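PDB 4BG7: putative transcriptional coactivator P15 from Enterobacteria phage t5, which probably binds DNA as a phage counterpart of the eukaryotic transcription coactivator PC4 and is implicated in recombination-dependent DNA replication. Local coordinates for residues N38-W46 / T57-Y65. Numbering follows the deposited sequence.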
ATOM      1  N   ASN A  38     -13.551   0.876  12.978  1.00 32.68           N
ATOM      2  CA  ASN A  38     -12.107   0.820  12.846  1.00 31.15           C
ATOM      3  C   ASN A  38     -11.651   1.407  11.514  1.00 30.25           C
ATOM      4  O   ASN A  38     -12.410   1.454  10.565  1.00 28.00           O
ATOM      5  CB  ASN A  38     -11.680  -0.632  12.984  1.00 31.91           C
ATOM      6  CG  ASN A  38     -12.004  -1.177  14.382  1.00 38.31           C
ATOM      7  OD1 ASN A  38     -11.529  -0.665  15.396  1.00 44.21           O
ATOM      8  ND2 ASN A  38     -12.889  -2.134  14.430  1.00 44.44           N
ATOM      9  N   LEU A  39     -10.411   1.885  11.479  1.00 29.47           N
ATOM     10  CA  LEU A  39      -9.825   2.441  10.244  1.00 26.19           C
ATOM     11  C   LEU A  39      -8.971   1.393   9.536  1.00 21.91           C
ATOM     12  O   LEU A  39      -8.265   0.638  10.153  1.00 23.60           O
ATOM     13  CB  LEU A  39      -8.970   3.698  10.556  1.00 26.38           C
ATOM     14  CG  LEU A  39      -9.817   4.865  11.073  1.00 28.89           C
ATOM     15  CD1 LEU A  39      -8.899   6.030  11.395  1.00 26.45           C
ATOM     16  CD2 LEU A  39     -10.901   5.296  10.079  1.00 31.10           C
ATOM     17  N   TYR A  40      -8.988   1.467   8.206  1.00 23.42           N
ATOM     18  CA  TYR A  40      -8.257   0.613   7.314  1.00 21.65           C
ATOM     19  C   TYR A  40      -7.586   1.438   6.245  1.00 22.29           C
ATOM     20  O   TYR A  40      -8.099   2.515   5.860  1.00 23.99           O
ATOM     21  CB  TYR A  40      -9.257  -0.311   6.594  1.00 22.59           C
ATOM     22  CG  TYR A  40      -9.886  -1.215   7.605  1.00 22.37           C
ATOM     23  CD1 TYR A  40      -9.288  -2.399   7.949  1.00 24.28           C
ATOM     24  CD2 TYR A  40     -11.024  -0.828   8.260  1.00 23.98           C
ATOM     25  CE1 TYR A  40      -9.840  -3.214   8.955  1.00 28.73           C
ATOM     26  CE2 TYR A  40     -11.626  -1.658   9.216  1.00 29.33           C
ATOM     27  CZ  TYR A  40     -11.028  -2.819   9.583  1.00 26.83           C
ATOM     28  OH  TYR A  40     -11.631  -3.629  10.554  1.00 30.41           O
ATOM     29  N   MET A  41      -6.418   0.955   5.806  1.00 23.12           N
ATOM     30  CA  MET A  41      -5.759   1.506   4.626  1.00 22.29           C
ATOM     31  C   MET A  41      -5.668   0.460   3.547  1.00 20.97           C
ATOM     32  O   MET A  41      -5.431  -0.708   3.796  1.00 23.99           O
ATOM     33  CB  MET A  41      -4.344   2.086   4.893  1.00 25.50           C
ATOM     34  CG  MET A  41      -3.380   1.181   5.593  1.00 28.62           C
ATOM     35  SD  MET A  41      -1.663   1.794   5.579  1.00 30.73           S
ATOM     36  CE  MET A  41      -1.009   0.700   6.807  1.00 31.96           C
ATOM     37  N   GLY A  42      -5.828   0.909   2.312  1.00 22.11           N
ATOM     38  CA  GLY A  42      -5.759  -0.014   1.185  1.00 20.79           C
ATOM     39  C   GLY A  42      -5.931   0.645  -0.168  1.00 20.76           C
ATOM     40  O   GLY A  42      -5.724   1.852  -0.316  1.00 19.83           O
ATOM     41  N   ILE A  43      -6.333  -0.146  -1.155  1.00 19.88           N
ATOM     42  CA  ILE A  43      -6.548   0.401  -2.485  1.00 20.68           C
ATOM     43  C   ILE A  43      -8.006   0.188  -2.880  1.00 21.58           C
ATOM     44  O   ILE A  43      -8.452  -0.931  -2.855  1.00 21.76           O
ATOM     45  CB  ILE A  43      -5.656  -0.339  -3.475  1.00 22.22           C
ATOM     46  CG1 ILE A  43      -4.197   0.040  -3.274  1.00 21.42           C
ATOM     47  CG2 ILE A  43      -6.114  -0.105  -4.913  1.00 27.53           C
ATOM     48  CD1 ILE A  43      -3.751   1.483  -3.168  1.00 19.72           C
ATOM     49  N   ARG A  44      -8.745   1.262  -3.149  1.00 20.03           N
ATOM     50  CA  ARG A  44     -10.117   1.141  -3.670  1.00 22.17           C
ATOM     51  C   ARG A  44     -10.068   1.444  -5.142  1.00 24.60           C
ATOM     52  O   ARG A  44      -9.417   2.420  -5.550  1.00 28.33           O
ATOM     53  CB  ARG A  44     -11.055   2.155  -2.997  1.00 20.08           C
ATOM     54  CG  ARG A  44     -12.490   1.987  -3.463  1.00 18.99           C
ATOM     55  CD  ARG A  44     -13.357   3.149  -3.097  1.00 21.17           C
ATOM     56  NE  ARG A  44     -13.787   3.192  -1.678  1.00 22.10           N
ATOM     57  CZ  ARG A  44     -14.873   2.620  -1.176  1.00 23.08           C
ATOM     58  NH1 ARG A  44     -15.632   1.845  -1.919  1.00 23.03           N
ATOM     59  NH2 ARG A  44     -15.161   2.817   0.118  1.00 27.69           N
ATOM     60  N   TYR A  45     -10.741   0.637  -5.953  1.00 26.87           N
ATOM     61  CA  TYR A  45     -10.767   0.902  -7.422  1.00 27.40           C
ATOM     62  C   TYR A  45     -11.895   1.856  -7.853  1.00 27.25           C
ATOM     63  O   TYR A  45     -13.056   1.629  -7.506  1.00 27.17           O
ATOM     64  CB  TYR A  45     -10.867  -0.384  -8.211  1.00 29.05           C
ATOM     65  CG  TYR A  45      -9.598  -1.197  -8.094  1.00 34.10           C
ATOM     66  CD1 TYR A  45      -8.452  -0.822  -8.795  1.00 39.80           C
ATOM     67  CD2 TYR A  45      -9.493  -2.267  -7.207  1.00 35.28           C
ATOM     68  CE1 TYR A  45      -7.270  -1.556  -8.679  1.00 41.55           C
ATOM     69  CE2 TYR A  45      -8.300  -2.985  -7.072  1.00 34.38           C
ATOM     70  CZ  TYR A  45      -7.193  -2.601  -7.802  1.00 39.37           C
ATOM     71  OH  TYR A  45      -6.001  -3.283  -7.694  1.00 43.73           O
ATOM     72  N   TRP A  46     -11.536   2.910  -8.580  1.00 26.43           N
ATOM     73  CA  TRP A  46     -12.499   3.729  -9.326  1.00 26.18           C
ATOM     74  C   TRP A  46     -12.533   3.353 -10.790  1.00 29.42           C
ATOM     75  O   TRP A  46     -11.488   3.042 -11.363  1.00 31.70           O
ATOM     76  CB  TRP A  46     -12.188   5.147  -9.120  1.00 30.14           C
ATOM     77  CG  TRP A  46     -12.292   5.564  -7.673  1.00 26.50           C
ATOM     78  CD1 TRP A  46     -11.688   4.943  -6.598  1.00 26.89           C
ATOM     79  CD2 TRP A  46     -12.917   6.729  -7.118  1.00 29.68           C
ATOM     80  NE1 TRP A  46     -11.934   5.595  -5.461  1.00 26.60           N
ATOM     81  CE2 TRP A  46     -12.698   6.657  -5.682  1.00 29.57           C
ATOM     82  CE3 TRP A  46     -13.693   7.759  -7.626  1.00 33.29           C
ATOM     83  CZ2 TRP A  46     -13.183   7.621  -4.806  1.00 29.81           C
ATOM     84  CZ3 TRP A  46     -14.183   8.716  -6.754  1.00 34.20           C
ATOM     85  CH2 TRP A  46     -13.921   8.670  -5.378  1.00 36.27           C
ATOM     86  N   THR A  57     -15.945   2.289  -6.890  1.00 27.77           N
ATOM     87  CA  THR A  57     -16.541   0.961  -6.732  1.00 25.98           C
ATOM     88  C   THR A  57     -16.280   0.395  -5.381  1.00 23.80           C
ATOM     89  O   THR A  57     -15.476   0.907  -4.578  1.00 23.61           O
ATOM     90  CB  THR A  57     -16.050  -0.024  -7.815  1.00 25.91           C
ATOM     91  OG1 THR A  57     -14.760  -0.560  -7.452  1.00 27.29           O
ATOM     92  CG2 THR A  57     -15.974   0.640  -9.203  1.00 27.10           C
ATOM     93  N   LYS A  58     -16.911  -0.738  -5.120  1.00 25.67           N
ATOM     94  CA  LYS A  58     -16.662  -1.460  -3.855  1.00 27.14           C
ATOM     95  C   LYS A  58     -15.488  -2.444  -3.958  1.00 24.66           C
ATOM     96  O   LYS A  58     -15.300  -3.310  -3.093  1.00 27.80           O
ATOM     97  CB  LYS A  58     -17.961  -2.253  -3.495  1.00 29.18           C
ATOM     98  CG  LYS A  58     -19.101  -1.318  -3.128  1.00 32.76           C
ATOM     99  CD  LYS A  58     -20.370  -2.029  -2.593  1.00 37.75           C
ATOM    100  CE  LYS A  58     -21.244  -2.601  -3.729  1.00 43.17           C
ATOM    101  NZ  LYS A  58     -22.233  -1.658  -4.367  1.00 42.14           N
ATOM    102  N   SER A  59     -14.750  -2.403  -5.055  1.00 23.06           N
ATOM    103  CA  SER A  59     -13.652  -3.369  -5.272  1.00 24.28           C
ATOM    104  C   SER A  59     -12.335  -2.818  -4.754  1.00 23.97           C
ATOM    105  O   SER A  59     -12.039  -1.572  -4.869  1.00 24.34           O
ATOM    106  CB  SER A  59     -13.539  -3.733  -6.764  1.00 27.88           C
ATOM    107  OG  SER A  59     -14.752  -4.411  -7.074  1.00 28.53           O
ATOM    108  N   GLY A  60     -11.592  -3.704  -4.127  1.00 24.29           N
ATOM    109  CA  GLY A  60     -10.245  -3.387  -3.599  1.00 22.44           C
ATOM    110  C   GLY A  60      -9.953  -4.245  -2.388  1.00 22.31           C
ATOM    111  O   GLY A  60     -10.648  -5.237  -2.118  1.00 26.01           O
ATOM    112  N   PHE A  61      -8.962  -3.836  -1.605  1.00 23.90           N
ATOM    113  CA  PHE A  61      -8.597  -4.596  -0.398  1.00 22.91           C
ATOM    114  C   PHE A  61      -8.034  -3.609   0.635  1.00 22.90           C
ATOM    115  O   PHE A  61      -7.569  -2.578   0.300  1.00 20.61           O
ATOM    116  CB  PHE A  61      -7.551  -5.704  -0.717  1.00 25.86           C
ATOM    117  CG  PHE A  61      -6.192  -5.187  -0.881  1.00 27.26           C
ATOM    118  CD1 PHE A  61      -5.837  -4.525  -2.041  1.00 32.00           C
ATOM    119  CD2 PHE A  61      -5.304  -5.187   0.177  1.00 30.58           C
ATOM    120  CE1 PHE A  61      -4.588  -3.959  -2.169  1.00 33.61           C
ATOM    121  CE2 PHE A  61      -4.059  -4.632   0.059  1.00 29.17           C
ATOM    122  CZ  PHE A  61      -3.701  -4.013  -1.104  1.00 29.82           C
ATOM    123  N   SER A  62      -8.077  -3.948   1.902  1.00 22.04           N
ATOM    124  CA  SER A  62      -7.570  -3.078   2.886  1.00 22.57           C
ATOM    125  C   SER A  62      -7.111  -3.859   4.088  1.00 25.76           C
ATOM    126  O   SER A  62      -7.408  -5.087   4.237  1.00 24.49           O
ATOM    127  CB  SER A  62      -8.631  -2.034   3.228  1.00 23.02           C
ATOM    128  OG  SER A  62      -9.783  -2.582   3.833  1.00 21.72           O
ATOM    129  N   PHE A  63      -6.346  -3.185   4.929  1.00 23.60           N
ATOM    130  CA  PHE A  63      -5.922  -3.804   6.160  1.00 25.45           C
ATOM    131  C   PHE A  63      -5.796  -2.731   7.240  1.00 24.19           C
ATOM    132  O   PHE A  63      -5.893  -1.554   6.955  1.00 24.26           O
ATOM    133  CB  PHE A  63      -4.656  -4.652   5.947  1.00 26.16           C
ATOM    134  CG  PHE A  63      -3.428  -3.860   5.659  1.00 25.94           C
ATOM    135  CD1 PHE A  63      -3.230  -3.325   4.408  1.00 30.10           C
ATOM    136  CD2 PHE A  63      -2.435  -3.717   6.601  1.00 32.81           C
ATOM    137  CE1 PHE A  63      -2.085  -2.611   4.067  1.00 32.37           C
ATOM    138  CE2 PHE A  63      -1.280  -3.004   6.291  1.00 35.44           C
ATOM    139  CZ  PHE A  63      -1.118  -2.427   5.018  1.00 32.89           C
ATOM    140  N   PRO A  64      -5.575  -3.115   8.499  1.00 25.01           N
ATOM    141  CA  PRO A  64      -5.706  -2.044   9.483  1.00 26.03           C
ATOM    142  C   PRO A  64      -4.748  -0.851   9.378  1.00 24.14           C
ATOM    143  O   PRO A  64      -3.578  -0.960   8.997  1.00 24.29           O
ATOM    144  CB  PRO A  64      -5.499  -2.756  10.840  1.00 27.09           C
ATOM    145  CG  PRO A  64      -5.675  -4.186  10.566  1.00 25.35           C
ATOM    146  CD  PRO A  64      -5.445  -4.430   9.107  1.00 26.52           C
ATOM    147  N   TYR A  65      -5.298   0.313   9.684  1.00 23.68           N
ATOM    148  CA  TYR A  65      -4.581   1.561   9.693  1.00 26.18           C
ATOM    149  C   TYR A  65      -4.362   1.959  11.128  1.00 27.25           C
ATOM    150  O   TYR A  65      -5.241   2.612  11.700  1.00 26.65           O
ATOM    151  CB  TYR A  65      -5.434   2.637   9.005  1.00 26.18           C
ATOM    152  CG  TYR A  65      -4.800   4.025   8.791  1.00 26.22           C
ATOM    153  CD1 TYR A  65      -3.666   4.209   7.992  1.00 28.71           C
ATOM    154  CD2 TYR A  65      -5.406   5.168   9.297  1.00 28.66           C
ATOM    155  CE1 TYR A  65      -3.152   5.488   7.745  1.00 25.96           C
ATOM    156  CE2 TYR A  65      -4.927   6.435   9.029  1.00 28.19           C
ATOM    157  CZ  TYR A  65      -3.782   6.594   8.295  1.00 28.26           C
ATOM    158  OH  TYR A  65      -3.335   7.876   8.053  1.00 27.52           O
TER
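Met41 with Phe63 and Ile43 with Phe61 form the two hydrogen-bonded pairs of an antiparallel hairpin, the last two strands of the four-stranded PC4-like sheet. Tyr65 N to Leu39 O and Tyr45 N to Ser59 O (2.8 Å, almost straight at 177°) continue the pattern at its ends. Between these pairs the chains come close: Gly42 CA lies 3.9 Å from Ser62 CA, and Gly60 CA makes a CA-H...O contact of 3.1 Å with Ile43 O.

Around the corner at Lys58, polar side chains add to the backbone bonding. Tyr45 O accepts from both Thr57 N and Thr57 OG1, the latter at 2.8 Å, while OG1 itself receives Ser59 N in an ST turn. Arg44 bends at chi3 (-77°) and brings NH1 to 2.8 Å from Thr57 O, which lies in the guanidinium plane; NH2 forms a salt bridge with Asp14.

The apolar face carries Met41, Ile43, Phe61 and Phe63. Met41 CE reaches Phe63 CZ at 3.6 Å, and SD lies at the edge of the Tyr65 ring, a Met-aromatic contact. Ile43 CB meets Phe61 CE1 at 4.0 Å. Met41 also touches Leu73 of helix 67-83, and Ile43 packs on Phe61 of the second subunit. Backbone bonding thus fixes the strand pairing and polar side chains reinforce it at the corner, while the apolar face joins the hairpin to both helix and dimer partner.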